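Local coordinates for Mgp-operon protein 3 (Mycoplasma pneumoniae, PDB 6RJ1) that is an adhesin of the mycoplasma cell surface that probably helps the bacterium attach to its host, perhaps by binding sugars, at residues V238-D243 with L357-A362; Y737-N742 with S765-G770; I132-P137 with W479-D484. All coordinates share one frame; numbering follows the deposited sequence.

How the contacts relate
Contacts 1 and 3 are buried, while contact 2 is only partly so and has exposed residues on one side. No two of the contacts touch. The centres of contacts 1 and 2 are 21 Å apart, and contacts 2 and 3 lie on opposite sides of the chain's centre. Contact 1 is nested inside the chain loop that contact 3 closes; contact 2 comes later in the sequence. The chemistry differs with place. Contact 1 is a backbone-bonded strand pair, contact 2 joins two parts of one long loop through backbone acceptors and a water, and contact 3 packs apolar side chains between the antiparallel halves of one mixed sheet, with one indole N-H bond to a backbone carbonyl.

Contact 1 of 3, residues V238-D243 with L357-A362; sequences VYEPLD and LNTAQA
Y239 and E240 pair with N358 and L357 in a small two-stranded antiparallel ribbon. E240 and L357 form its hydrogen-bonded pair. E240 N gives a bond to L357 O at 3.1 Å, and L357 N returns one to E240 O at 2.8 Å. Y239 and N358 are the next, non-hydrogen-bonded pair. There the CA of Y239 makes a CA-H...O contact with L357 O.

Beyond the ribbon the chain leaves the strand at T359, just before helix 360-365, and V238 O takes two donors from it. T359 OG1 lies 3.0 Å from V238 O, close to the direction in which the carbonyl points. T359 N is a longer donor to V238 O and sits above the carbonyl plane. The hydroxyl gets there because OG1 stands between the backbone N and the carbonyl carbon (chi1 52°). It is spent on V238 O and does not cap the helix.

On one face of the ribbon the Y239 ring and the N358 amide run side by side, with their planes 72° apart. N358 ND2 approaches Y239 CE1 to 3.4 Å, but its hydrogen-bond partner is A268 O. On the side of E240 and L357, L242 from the loop after the strand crosses L357 at about a right angle, with their CD2 atoms 3.8 Å apart. E240 crosses T359 here too. Its carboxylate is held by R227 through a salt bridge and by T171 and T174, which probably keeps it ionised. At the start of helix 360-365, V238 CG1 rests on A360 CB.

The face of Y239 and N358 meets helix 253-267, where Y239 packs on W256, A264 and E265. The backbone O of N358 bonds to Q879, and Q361 in helix 360-365 reaches the same side chain.

Contact 2 of 3, residues Y737-N742 with S765-G770; sequences YYYSAN and SQATDG
Y739 and Q766 join two parts of the long connection between strands 723-732 and 779-786. Q766 N donates to Y739 O at 2.9 Å, and next to it S740 and S765 form a single backbone bridge.

The well-packed part lies around the buried Y739 ring. A767 CB approaches Y739 CD2 to 4.0 Å. D769 OD2 comes to the ring edge, near its plane, 3.3 Å from Y739 CE2. The carboxylate is turned 82° from the ring. A water then links the two polar ends: it lies 2.6 Å from Y739 OH and donates to D769 OD2 at 2.9 Å. Y739 OH also bonds to S844 OG.

The other side is looser and exposed. Here the side chain of Q766 reaches across Y739 O to Y738 in the short 3-10 segment 737-739. CG stands between the backbone N and the carbonyl carbon (chi1 72°), and the chain is extended beyond it. NE2 donates to Y738 O at 2.8 Å, with the acceptor in the plane of the amide. Q766 OE1 lies against A741 CA and CB. Y738, A741 and Q766 also touch a crystal neighbour, so their exact poses may owe something to the lattice.

The chemistry differs between the two sides. Outside, an amide grips a backbone carbonyl. Inside, D769 OD2 combines the water bond with a salt bridge to R806, which probably stabilises its negative charge.

Contact 3 of 3, residues I132-P137 with W479-D484; sequences IKLALP and WVVGED
L134 presses its CB on one face of the W479 indole, as the main bump of this contact. The CB is 3.8 Å from the centroid of the five-membered ring, a CH-pi contact over the face. Beside it L134 CD2 sits over the same ring, 3.8 Å from W479 CG. The two side chains cross obliquely.

The rim of the indole meets the backbone where the other segment runs on past L134. W479 NE1 donates to A135 O at 2.9 Å, through a bent bond of 135° at the hydrogen. A second, weak bond runs from NE1 to G488 O.

Further along, I132 fills the hollow beside V481 and the turn after it. I132 and V481 lie alongside each other, pointing opposite ways, with I132 CG2 3.9 Å from V481 CB. I132 CG1 lies against G482 O, and its CD1 reaches E483 O at 3.5 Å. L134 CD2 also comes within 4.4 Å of V481 CG1, a long contact. E483 turns its carboxylate elsewhere, to Y460 and K52.

The axes of strand segments 132-135 and 479-482 come within 8.5 Å and run at 149°, roughly antiparallel. Strand 487-492 comes between them in the order of the mixed sheet. V467 of strand 464-468 touches both L134 and W479. The sheet has four antiparallel strands on each side, which meet in parallel at 125-135 and 487-492. This topology is consistent with neighbouring blades of a beta-propeller, the clan to which the MgpC adhesin family belongs.

Contact 1 of 3, residues V238-D243 with L357-A362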
ATOM      1  N   VAL A 238     -10.649  -0.887  18.041  1.00 66.15           N
ATOM      2  CA  VAL A 238      -9.904   0.385  18.064  1.00 66.70           C
ATOM      3  C   VAL A 238      -8.557   0.143  18.770  1.00 71.60           C
ATOM      4  O   VAL A 238      -7.577   0.825  18.496  1.00 71.67           O
ATOM      5  CB  VAL A 238     -10.694   1.553  18.719  1.00 70.76           C
ATOM      6  CG1 VAL A 238     -11.330   2.473  17.688  1.00 70.21           C
ATOM      7  CG2 VAL A 238     -11.700   1.081  19.771  1.00 70.86           C
ATOM      8  N   TYR A 239      -8.531  -0.872  19.649  1.00 69.19           N
ATOM      9  CA  TYR A 239      -7.384  -1.311  20.434  1.00 69.43           C
ATOM     10  C   TYR A 239      -6.492  -2.247  19.636  1.00 75.64           C
ATOM     11  O   TYR A 239      -6.974  -3.038  18.814  1.00 75.79           O
ATOM     12  CB  TYR A 239      -7.842  -2.003  21.734  1.00 69.96           C
ATOM     13  CG  TYR A 239      -9.029  -1.328  22.381  1.00 71.47           C
ATOM     14  CD1 TYR A 239      -8.865  -0.198  23.178  1.00 73.24           C
ATOM     15  CD2 TYR A 239     -10.323  -1.795  22.167  1.00 72.82           C
ATOM     16  CE1 TYR A 239      -9.961   0.455  23.743  1.00 75.18           C
ATOM     17  CE2 TYR A 239     -11.427  -1.153  22.730  1.00 74.34           C
ATOM     18  CZ  TYR A 239     -11.241  -0.030  23.523  1.00 82.23           C
ATOM     19  OH  TYR A 239     -12.325   0.605  24.080  1.00 81.54           O
ATOM     20  N   GLU A 240      -5.183  -2.154  19.890  1.00 72.75           N
ATOM     21  CA  GLU A 240      -4.152  -2.987  19.274  1.00 72.63           C
ATOM     22  C   GLU A 240      -3.053  -3.297  20.303  1.00 76.55           C
ATOM     23  O   GLU A 240      -2.743  -2.432  21.128  1.00 74.93           O
ATOM     24  CB  GLU A 240      -3.604  -2.379  17.968  1.00 73.99           C
ATOM     25  CG  GLU A 240      -3.043  -0.967  18.080  1.00 83.42           C
ATOM     26  CD  GLU A 240      -2.093  -0.617  16.956  1.00 98.48           C
ATOM     27  OE1 GLU A 240      -1.086  -1.341  16.784  1.00105.29           O
ATOM     28  OE2 GLU A 240      -2.353   0.378  16.243  1.00 83.66           O
ATOM     29  N   PRO A 241      -2.487  -4.532  20.308  1.00 74.43           N
ATOM     30  CA  PRO A 241      -1.488  -4.873  21.337  1.00 74.37           C
ATOM     31  C   PRO A 241      -0.112  -4.232  21.173  1.00 79.60           C
ATOM     32  O   PRO A 241       0.308  -3.923  20.055  1.00 79.49           O
ATOM     33  CB  PRO A 241      -1.410  -6.397  21.255  1.00 75.88           C
ATOM     34  CG  PRO A 241      -1.755  -6.709  19.858  1.00 80.37           C
ATOM     35  CD  PRO A 241      -2.758  -5.686  19.420  1.00 75.86           C
ATOM     36  N   LEU A 242       0.598  -4.065  22.304  1.00 77.08           N
ATOM     37  CA  LEU A 242       1.957  -3.526  22.343  1.00 77.34           C
ATOM     38  C   LEU A 242       2.937  -4.598  21.882  1.00 82.04           C
ATOM     39  O   LEU A 242       3.952  -4.277  21.260  1.00 82.29           O
ATOM     40  CB  LEU A 242       2.315  -3.069  23.760  1.00 77.43           C
ATOM     41  CG  LEU A 242       1.714  -1.751  24.202  1.00 82.70           C
ATOM     42  CD1 LEU A 242       1.601  -1.702  25.693  1.00 82.79           C
ATOM     43  CD2 LEU A 242       2.543  -0.571  23.708  1.00 86.44           C
ATOM     44  N   ASP A 243       2.618  -5.871  22.192  1.00 78.14           N
ATOM     45  CA  ASP A 243       3.385  -7.059  21.837  1.00 77.61           C
ATOM     46  C   ASP A 243       2.398  -8.146  21.406  1.00 78.88           C
ATOM     47  O   ASP A 243       1.639  -8.653  22.235  1.00 78.69           O
ATOM     48  CB  ASP A 243       4.234  -7.524  23.038  1.00 79.89           C
ATOM     49  CG  ASP A 243       5.384  -8.474  22.730  1.00 93.88           C
ATOM     50  OD1 ASP A 243       5.373  -9.096  21.638  1.00 94.51           O
ATOM     51  OD2 ASP A 243       6.297  -8.598  23.583  1.00101.60           O
ATOM     52  N   LEU A 357      -2.989  -0.429  23.100  1.00 74.04           N
ATOM     53  CA  LEU A 357      -3.001   0.988  22.749  1.00 73.14           C
ATOM     54  C   LEU A 357      -4.367   1.313  22.152  1.00 74.19           C
ATOM     55  O   LEU A 357      -4.921   0.495  21.417  1.00 72.91           O
ATOM     56  CB  LEU A 357      -1.929   1.327  21.691  1.00 73.32           C
ATOM     57  CG  LEU A 357      -0.461   1.105  22.030  1.00 77.90           C
ATOM     58  CD1 LEU A 357       0.346   0.912  20.759  1.00 77.69           C
ATOM     59  CD2 LEU A 357       0.109   2.249  22.873  1.00 79.53           C
ATOM     60  N   ASN A 358      -4.893   2.509  22.446  1.00 69.77           N
ATOM     61  CA  ASN A 358      -6.150   2.995  21.881  1.00 69.17           C
ATOM     62  C   ASN A 358      -5.729   3.912  20.730  1.00 70.27           C
ATOM     63  O   ASN A 358      -5.176   4.995  20.961  1.00 68.33           O
ATOM     64  CB  ASN A 358      -6.973   3.741  22.945  1.00 73.15           C
ATOM     65  CG  ASN A 358      -8.413   3.998  22.575  1.00 99.32           C
ATOM     66  OD1 ASN A 358      -8.744   4.390  21.449  1.00 91.97           O
ATOM     67  ND2 ASN A 358      -9.309   3.801  23.533  1.00 91.99           N
ATOM     68  N   THR A 359      -5.906   3.438  19.492  1.00 66.82           N
ATOM     69  CA  THR A 359      -5.472   4.185  18.310  1.00 67.18           C
ATOM     70  C   THR A 359      -6.653   4.757  17.513  1.00 71.81           C
ATOM     71  O   THR A 359      -6.551   4.927  16.294  1.00 72.54           O
ATOM     72  CB  THR A 359      -4.521   3.336  17.463  1.00 78.62           C
ATOM     73  OG1 THR A 359      -5.128   2.066  17.206  1.00 83.89           O
ATOM     74  CG2 THR A 359      -3.155   3.147  18.123  1.00 77.50           C
ATOM     75  N   ALA A 360      -7.752   5.102  18.217  1.00 67.53           N
ATOM     76  CA  ALA A 360      -8.973   5.662  17.634  1.00 67.01           C
ATOM     77  C   ALA A 360      -8.736   6.885  16.739  1.00 71.06           C
ATOM     78  O   ALA A 360      -9.210   6.901  15.598  1.00 70.75           O
ATOM     79  CB  ALA A 360      -9.974   5.997  18.728  1.00 67.37           C
ATOM     80  N   GLN A 361      -7.978   7.884  17.246  1.00 66.89           N
ATOM     81  CA  GLN A 361      -7.681   9.135  16.534  1.00 65.94           C
ATOM     82  C   GLN A 361      -6.726   8.938  15.371  1.00 69.60           C
ATOM     83  O   GLN A 361      -6.779   9.699  14.402  1.00 69.10           O
ATOM     84  CB  GLN A 361      -7.191  10.233  17.485  1.00 66.60           C
ATOM     85  CG  GLN A 361      -8.156  10.536  18.631  1.00 67.25           C
ATOM     86  CD  GLN A 361      -7.877   9.727  19.887  1.00 77.77           C
ATOM     87  OE1 GLN A 361      -7.277   8.643  19.864  1.00 70.48           O
ATOM     88  NE2 GLN A 361      -8.313  10.245  21.022  1.00 70.57           N
ATOM     89  N   ALA A 362      -5.867   7.906  15.459  1.00 66.12           N
ATOM     90  CA  ALA A 362      -4.925   7.552  14.400  1.00 65.75           C
ATOM     91  C   ALA A 362      -5.701   6.953  13.232  1.00 68.48           C
ATOM     92  O   ALA A 362      -5.463   7.342  12.089  1.00 67.82           O
ATOM     93  CB  ALA A 362      -3.881   6.572  14.916  1.00 66.54           C
TER

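Contact 2 of 3, residues Y737-N742 with S765-G770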
ATOM      1  N   TYR A 737      17.682  -0.152   7.018  1.00 70.84           N
ATOM      2  CA  TYR A 737      18.084  -0.902   8.210  1.00 70.80           C
ATOM      3  C   TYR A 737      18.521   0.055   9.309  1.00 73.06           C
ATOM      4  O   TYR A 737      18.319  -0.232  10.486  1.00 72.54           O
ATOM      5  CB  TYR A 737      19.214  -1.898   7.887  1.00 72.34           C
ATOM      6  CG  TYR A 737      20.407  -1.286   7.185  1.00 75.66           C
ATOM      7  CD1 TYR A 737      21.461  -0.728   7.910  1.00 77.75           C
ATOM      8  CD2 TYR A 737      20.493  -1.272   5.795  1.00 77.08           C
ATOM      9  CE1 TYR A 737      22.550  -0.140   7.271  1.00 77.92           C
ATOM     10  CE2 TYR A 737      21.586  -0.696   5.145  1.00 78.53           C
ATOM     11  CZ  TYR A 737      22.612  -0.134   5.888  1.00 87.11           C
ATOM     12  OH  TYR A 737      23.690   0.436   5.255  1.00 91.04           O
ATOM     13  N   TYR A 738      19.085   1.212   8.910  1.00 68.74           N
ATOM     14  CA  TYR A 738      19.592   2.247   9.813  1.00 68.06           C
ATOM     15  C   TYR A 738      18.463   3.046  10.492  1.00 72.16           C
ATOM     16  O   TYR A 738      18.749   3.930  11.300  1.00 71.84           O
ATOM     17  CB  TYR A 738      20.632   3.157   9.119  1.00 68.17           C
ATOM     18  CG  TYR A 738      20.170   3.799   7.828  1.00 69.21           C
ATOM     19  CD1 TYR A 738      19.447   4.989   7.836  1.00 70.29           C
ATOM     20  CD2 TYR A 738      20.505   3.248   6.594  1.00 70.38           C
ATOM     21  CE1 TYR A 738      19.038   5.596   6.652  1.00 69.89           C
ATOM     22  CE2 TYR A 738      20.103   3.850   5.401  1.00 71.30           C
ATOM     23  CZ  TYR A 738      19.383   5.032   5.435  1.00 78.28           C
ATOM     24  OH  TYR A 738      18.961   5.619   4.267  1.00 82.02           O
ATOM     25  N   TYR A 739      17.193   2.700  10.206  1.00 68.73           N
ATOM     26  CA  TYR A 739      16.022   3.288  10.854  1.00 69.08           C
ATOM     27  C   TYR A 739      15.794   2.552  12.172  1.00 74.49           C
ATOM     28  O   TYR A 739      14.999   2.986  13.005  1.00 74.15           O
ATOM     29  CB  TYR A 739      14.781   3.189   9.941  1.00 70.57           C
ATOM     30  CG  TYR A 739      14.550   4.404   9.067  1.00 72.15           C
ATOM     31  CD1 TYR A 739      15.604   5.239   8.707  1.00 73.88           C
ATOM     32  CD2 TYR A 739      13.282   4.710   8.590  1.00 73.08           C
ATOM     33  CE1 TYR A 739      15.398   6.358   7.908  1.00 73.73           C
ATOM     34  CE2 TYR A 739      13.064   5.833   7.790  1.00 74.25           C
ATOM     35  CZ  TYR A 739      14.129   6.653   7.451  1.00 79.38           C
ATOM     36  OH  TYR A 739      13.938   7.764   6.672  1.00 79.27           O
ATOM     37  N   SER A 740      16.506   1.425  12.347  1.00 72.68           N
ATOM     38  CA  SER A 740      16.489   0.582  13.535  1.00 73.03           C
ATOM     39  C   SER A 740      17.780   0.800  14.307  1.00 80.62           C
ATOM     40  O   SER A 740      18.864   0.826  13.714  1.00 80.19           O
ATOM     41  CB  SER A 740      16.348  -0.888  13.155  1.00 74.16           C
ATOM     42  OG  SER A 740      15.054  -1.169  12.655  1.00 78.46           O
ATOM     43  N   ALA A 741      17.663   0.961  15.632  1.00 80.42           N
ATOM     44  CA  ALA A 741      18.803   1.189  16.520  1.00 81.59           C
ATOM     45  C   ALA A 741      19.714  -0.025  16.620  1.00 88.85           C
ATOM     46  O   ALA A 741      20.928   0.131  16.559  1.00 88.50           O
ATOM     47  CB  ALA A 741      18.317   1.600  17.903  1.00 82.23           C
ATOM     48  N   ASN A 742      19.132  -1.228  16.748  1.00 88.77           N
ATOM     49  CA  ASN A 742      19.874  -2.478  16.916  1.00 90.38           C
ATOM     50  C   ASN A 742      19.767  -3.406  15.697  1.00 99.36           C
ATOM     51  O   ASN A 742      19.514  -4.608  15.860  1.00 99.74           O
ATOM     52  CB  ASN A 742      19.407  -3.193  18.212  1.00 89.61           C
ATOM     53  CG  ASN A 742      17.937  -3.613  18.217  1.00100.40           C
ATOM     54  OD1 ASN A 742      17.102  -3.112  17.441  1.00 80.93           O
ATOM     55  ND2 ASN A 742      17.595  -4.550  19.092  1.00 91.73           N
ATOM     56  N   SER A 765      13.067   0.689  17.239  1.00 76.56           N
ATOM     57  CA  SER A 765      12.923   1.725  16.222  1.00 75.76           C
ATOM     58  C   SER A 765      13.545   3.041  16.658  1.00 78.96           C
ATOM     59  O   SER A 765      13.298   3.502  17.778  1.00 78.04           O
ATOM     60  CB  SER A 765      11.458   1.935  15.864  1.00 79.00           C
ATOM     61  OG  SER A 765      11.286   3.091  15.056  1.00 89.12           O
ATOM     62  N   GLN A 766      14.326   3.658  15.753  1.00 75.63           N
ATOM     63  CA  GLN A 766      14.925   4.979  15.948  1.00 75.24           C
ATOM     64  C   GLN A 766      14.467   5.945  14.830  1.00 80.80           C
ATOM     65  O   GLN A 766      15.023   7.037  14.671  1.00 81.71           O
ATOM     66  CB  GLN A 766      16.459   4.912  16.128  1.00 75.97           C
ATOM     67  CG  GLN A 766      17.252   4.574  14.866  1.00 85.93           C
ATOM     68  CD  GLN A 766      18.742   4.456  15.085  1.00 99.59           C
ATOM     69  OE1 GLN A 766      19.260   4.575  16.203  1.00 99.54           O
ATOM     70  NE2 GLN A 766      19.468   4.192  14.011  1.00 85.46           N
ATOM     71  N   ALA A 767      13.419   5.536  14.086  1.00 77.74           N
ATOM     72  CA  ALA A 767      12.794   6.285  12.992  1.00 77.58           C
ATOM     73  C   ALA A 767      12.081   7.539  13.502  1.00 82.17           C
ATOM     74  O   ALA A 767      11.471   7.517  14.575  1.00 82.75           O
ATOM     75  CB  ALA A 767      11.809   5.396  12.259  1.00 78.18           C
ATOM     76  N   THR A 768      12.166   8.630  12.732  1.00 77.72           N
ATOM     77  CA  THR A 768      11.545   9.915  13.069  1.00 76.97           C
ATOM     78  C   THR A 768      10.657  10.404  11.915  1.00 79.75           C
ATOM     79  O   THR A 768      10.354  11.594  11.838  1.00 81.13           O
ATOM     80  CB  THR A 768      12.632  10.949  13.434  1.00 84.49           C
ATOM     81  OG1 THR A 768      13.612  10.993  12.393  1.00 84.16           O
ATOM     82  CG2 THR A 768      13.295  10.666  14.780  1.00 82.48           C
ATOM     83  N   ASP A 769      10.240   9.488  11.026  1.00 73.36           N
ATOM     84  CA  ASP A 769       9.441   9.795   9.839  1.00 72.01           C
ATOM     85  C   ASP A 769       7.921   9.598  10.030  1.00 75.54           C
ATOM     86  O   ASP A 769       7.168   9.490   9.053  1.00 74.06           O
ATOM     87  CB  ASP A 769       9.969   9.006   8.631  1.00 73.14           C
ATOM     88  CG  ASP A 769       9.885   7.487   8.726  1.00 78.38           C
ATOM     89  OD1 ASP A 769       9.790   6.958   9.861  1.00 77.51           O
ATOM     90  OD2 ASP A 769       9.931   6.827   7.671  1.00 81.85           O
ATOM     91  N   GLY A 770       7.487   9.613  11.286  1.00 72.74           N
ATOM     92  CA  GLY A 770       6.078   9.503  11.645  1.00 72.26           C
ATOM     93  C   GLY A 770       5.556   8.122  11.974  1.00 74.83           C
ATOM     94  O   GLY A 770       4.344   7.954  12.101  1.00 75.31           O
TER
HETATM   95  O   HOH W   1      11.512   8.444   5.888  1.00 49.40           O

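Contact 3 of 3, residues I132-P137 with W479-D484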
ATOM      1  N   ILE A 132     -20.934  11.018 -10.556  1.00 67.93           N
ATOM      2  CA  ILE A 132     -20.830   9.606 -10.936  1.00 67.23           C
ATOM      3  C   ILE A 132     -20.661   8.794  -9.651  1.00 71.86           C
ATOM      4  O   ILE A 132     -19.686   8.986  -8.915  1.00 72.49           O
ATOM      5  CB  ILE A 132     -19.690   9.339 -11.978  1.00 69.67           C
ATOM      6  CG1 ILE A 132     -19.828  10.233 -13.235  1.00 69.05           C
ATOM      7  CG2 ILE A 132     -19.604   7.856 -12.370  1.00 70.14           C
ATOM      8  CD1 ILE A 132     -18.800  11.297 -13.353  1.00 68.26           C
ATOM      9  N   LYS A 133     -21.627   7.909  -9.377  1.00 67.15           N
ATOM     10  CA  LYS A 133     -21.632   7.049  -8.199  1.00 66.12           C
ATOM     11  C   LYS A 133     -20.566   5.964  -8.320  1.00 68.81           C
ATOM     12  O   LYS A 133     -20.377   5.383  -9.390  1.00 68.91           O
ATOM     13  CB  LYS A 133     -23.016   6.418  -8.037  1.00 68.10           C
ATOM     14  CG  LYS A 133     -23.373   6.004  -6.627  1.00 73.92           C
ATOM     15  CD  LYS A 133     -24.818   5.586  -6.635  1.00 80.15           C
ATOM     16  CE  LYS A 133     -25.332   5.168  -5.294  1.00 86.71           C
ATOM     17  NZ  LYS A 133     -25.081   3.727  -5.046  1.00 91.87           N
ATOM     18  N   LEU A 134     -19.861   5.699  -7.223  1.00 63.27           N
ATOM     19  CA  LEU A 134     -18.828   4.673  -7.201  1.00 60.53           C
ATOM     20  C   LEU A 134     -19.440   3.434  -6.585  1.00 64.37           C
ATOM     21  O   LEU A 134     -19.420   3.248  -5.371  1.00 64.75           O
ATOM     22  CB  LEU A 134     -17.578   5.148  -6.444  1.00 59.33           C
ATOM     23  CG  LEU A 134     -16.881   6.403  -6.979  1.00 61.68           C
ATOM     24  CD1 LEU A 134     -15.739   6.791  -6.084  1.00 60.70           C
ATOM     25  CD2 LEU A 134     -16.404   6.222  -8.427  1.00 61.25           C
ATOM     26  N   ALA A 135     -20.065   2.626  -7.433  1.00 59.83           N
ATOM     27  CA  ALA A 135     -20.739   1.405  -7.032  1.00 59.34           C
ATOM     28  C   ALA A 135     -19.771   0.312  -6.581  1.00 65.45           C
ATOM     29  O   ALA A 135     -18.654   0.208  -7.097  1.00 64.85           O
ATOM     30  CB  ALA A 135     -21.602   0.902  -8.170  1.00 59.84           C
ATOM     31  N   LEU A 136     -20.214  -0.496  -5.601  1.00 62.95           N
ATOM     32  CA  LEU A 136     -19.502  -1.636  -5.041  1.00 62.66           C
ATOM     33  C   LEU A 136     -19.077  -2.602  -6.177  1.00 68.21           C
ATOM     34  O   LEU A 136     -19.827  -2.742  -7.154  1.00 67.63           O
ATOM     35  CB  LEU A 136     -20.469  -2.400  -4.112  1.00 62.55           C
ATOM     36  CG  LEU A 136     -20.383  -2.265  -2.580  1.00 66.45           C
ATOM     37  CD1 LEU A 136     -19.059  -1.764  -2.082  1.00 65.04           C
ATOM     38  CD2 LEU A 136     -21.557  -1.539  -2.025  1.00 68.12           C
ATOM     39  N   PRO A 137     -17.923  -3.317  -6.065  1.00 65.26           N
ATOM     40  CA  PRO A 137     -17.566  -4.287  -7.119  1.00 64.90           C
ATOM     41  C   PRO A 137     -18.583  -5.432  -7.173  1.00 70.15           C
ATOM     42  O   PRO A 137     -19.348  -5.605  -6.217  1.00 69.42           O
ATOM     43  CB  PRO A 137     -16.181  -4.772  -6.699  1.00 65.91           C
ATOM     44  CG  PRO A 137     -16.130  -4.555  -5.240  1.00 70.37           C
ATOM     45  CD  PRO A 137     -16.926  -3.319  -4.975  1.00 66.13           C
ATOM     46  N   TRP A 479     -11.667   1.890  -9.349  1.00 60.95           N
ATOM     47  CA  TRP A 479     -12.669   2.305 -10.323  1.00 61.11           C
ATOM     48  C   TRP A 479     -12.097   2.822 -11.622  1.00 64.92           C
ATOM     49  O   TRP A 479     -11.048   3.449 -11.626  1.00 64.26           O
ATOM     50  CB  TRP A 479     -13.575   3.386  -9.723  1.00 59.68           C
ATOM     51  CG  TRP A 479     -14.659   2.837  -8.860  1.00 60.71           C
ATOM     52  CD1 TRP A 479     -15.910   2.464  -9.253  1.00 63.69           C
ATOM     53  CD2 TRP A 479     -14.589   2.590  -7.449  1.00 60.68           C
ATOM     54  NE1 TRP A 479     -16.625   1.993  -8.174  1.00 63.38           N
ATOM     55  CE2 TRP A 479     -15.846   2.083  -7.048  1.00 64.73           C
ATOM     56  CE3 TRP A 479     -13.584   2.754  -6.480  1.00 62.08           C
ATOM     57  CZ2 TRP A 479     -16.122   1.735  -5.723  1.00 63.99           C
ATOM     58  CZ3 TRP A 479     -13.863   2.410  -5.167  1.00 63.72           C
ATOM     59  CH2 TRP A 479     -15.116   1.907  -4.799  1.00 64.41           C
ATOM     60  N   VAL A 480     -12.799   2.544 -12.718  1.00 61.50           N
ATOM     61  CA  VAL A 480     -12.590   3.062 -14.066  1.00 62.09           C
ATOM     62  C   VAL A 480     -14.035   3.373 -14.512  1.00 70.42           C
ATOM     63  O   VAL A 480     -14.814   2.457 -14.820  1.00 69.74           O
ATOM     64  CB  VAL A 480     -11.841   2.133 -15.063  1.00 64.63           C
ATOM     65  CG1 VAL A 480     -11.799   2.765 -16.456  1.00 64.36           C
ATOM     66  CG2 VAL A 480     -10.432   1.817 -14.586  1.00 63.69           C
ATOM     67  N   VAL A 481     -14.418   4.648 -14.419  1.00 69.83           N
ATOM     68  CA  VAL A 481     -15.780   5.087 -14.734  1.00 70.80           C
ATOM     69  C   VAL A 481     -15.797   6.092 -15.871  1.00 77.99           C
ATOM     70  O   VAL A 481     -14.828   6.821 -16.072  1.00 77.56           O
ATOM     71  CB  VAL A 481     -16.548   5.618 -13.481  1.00 74.38           C
ATOM     72  CG1 VAL A 481     -16.836   4.503 -12.490  1.00 74.11           C
ATOM     73  CG2 VAL A 481     -15.798   6.757 -12.796  1.00 74.19           C
ATOM     74  N   GLY A 482     -16.903   6.119 -16.602  1.00 77.24           N
ATOM     75  CA  GLY A 482     -17.109   7.078 -17.677  1.00 78.04           C
ATOM     76  C   GLY A 482     -17.688   8.352 -17.102  1.00 84.98           C
ATOM     77  O   GLY A 482     -18.477   8.307 -16.148  1.00 85.11           O
ATOM     78  N   GLU A 483     -17.283   9.497 -17.658  1.00 83.32           N
ATOM     79  CA  GLU A 483     -17.771  10.815 -17.250  1.00 84.00           C
ATOM     80  C   GLU A 483     -19.290  10.889 -17.511  1.00 90.54           C
ATOM     81  O   GLU A 483     -20.046  11.378 -16.674  1.00 90.68           O
ATOM     82  CB  GLU A 483     -17.028  11.889 -18.053  1.00 85.37           C
ATOM     83  CG  GLU A 483     -17.069  13.275 -17.441  1.00 96.84           C
ATOM     84  CD  GLU A 483     -16.386  14.363 -18.249  1.00116.74           C
ATOM     85  OE1 GLU A 483     -16.530  15.548 -17.870  1.00109.46           O
ATOM     86  OE2 GLU A 483     -15.716  14.040 -19.258  1.00109.11           O
ATOM     87  N   ASP A 484     -19.716  10.338 -18.657  1.00 88.05           N
ATOM     88  CA  ASP A 484     -21.089  10.258 -19.142  1.00 88.49           C
ATOM     89  C   ASP A 484     -22.000   9.352 -18.292  1.00 92.31           C
ATOM     90  O   ASP A 484     -23.219   9.551 -18.315  1.00 92.81           O
ATOM     91  CB  ASP A 484     -21.079   9.758 -20.599  1.00 91.19           C
ATOM     92  CG  ASP A 484     -20.311   8.454 -20.793  1.00109.73           C
ATOM     93  OD1 ASP A 484     -19.068   8.458 -20.607  1.00110.66           O
ATOM     94  OD2 ASP A 484     -20.953   7.429 -21.125  1.00119.41           O
TER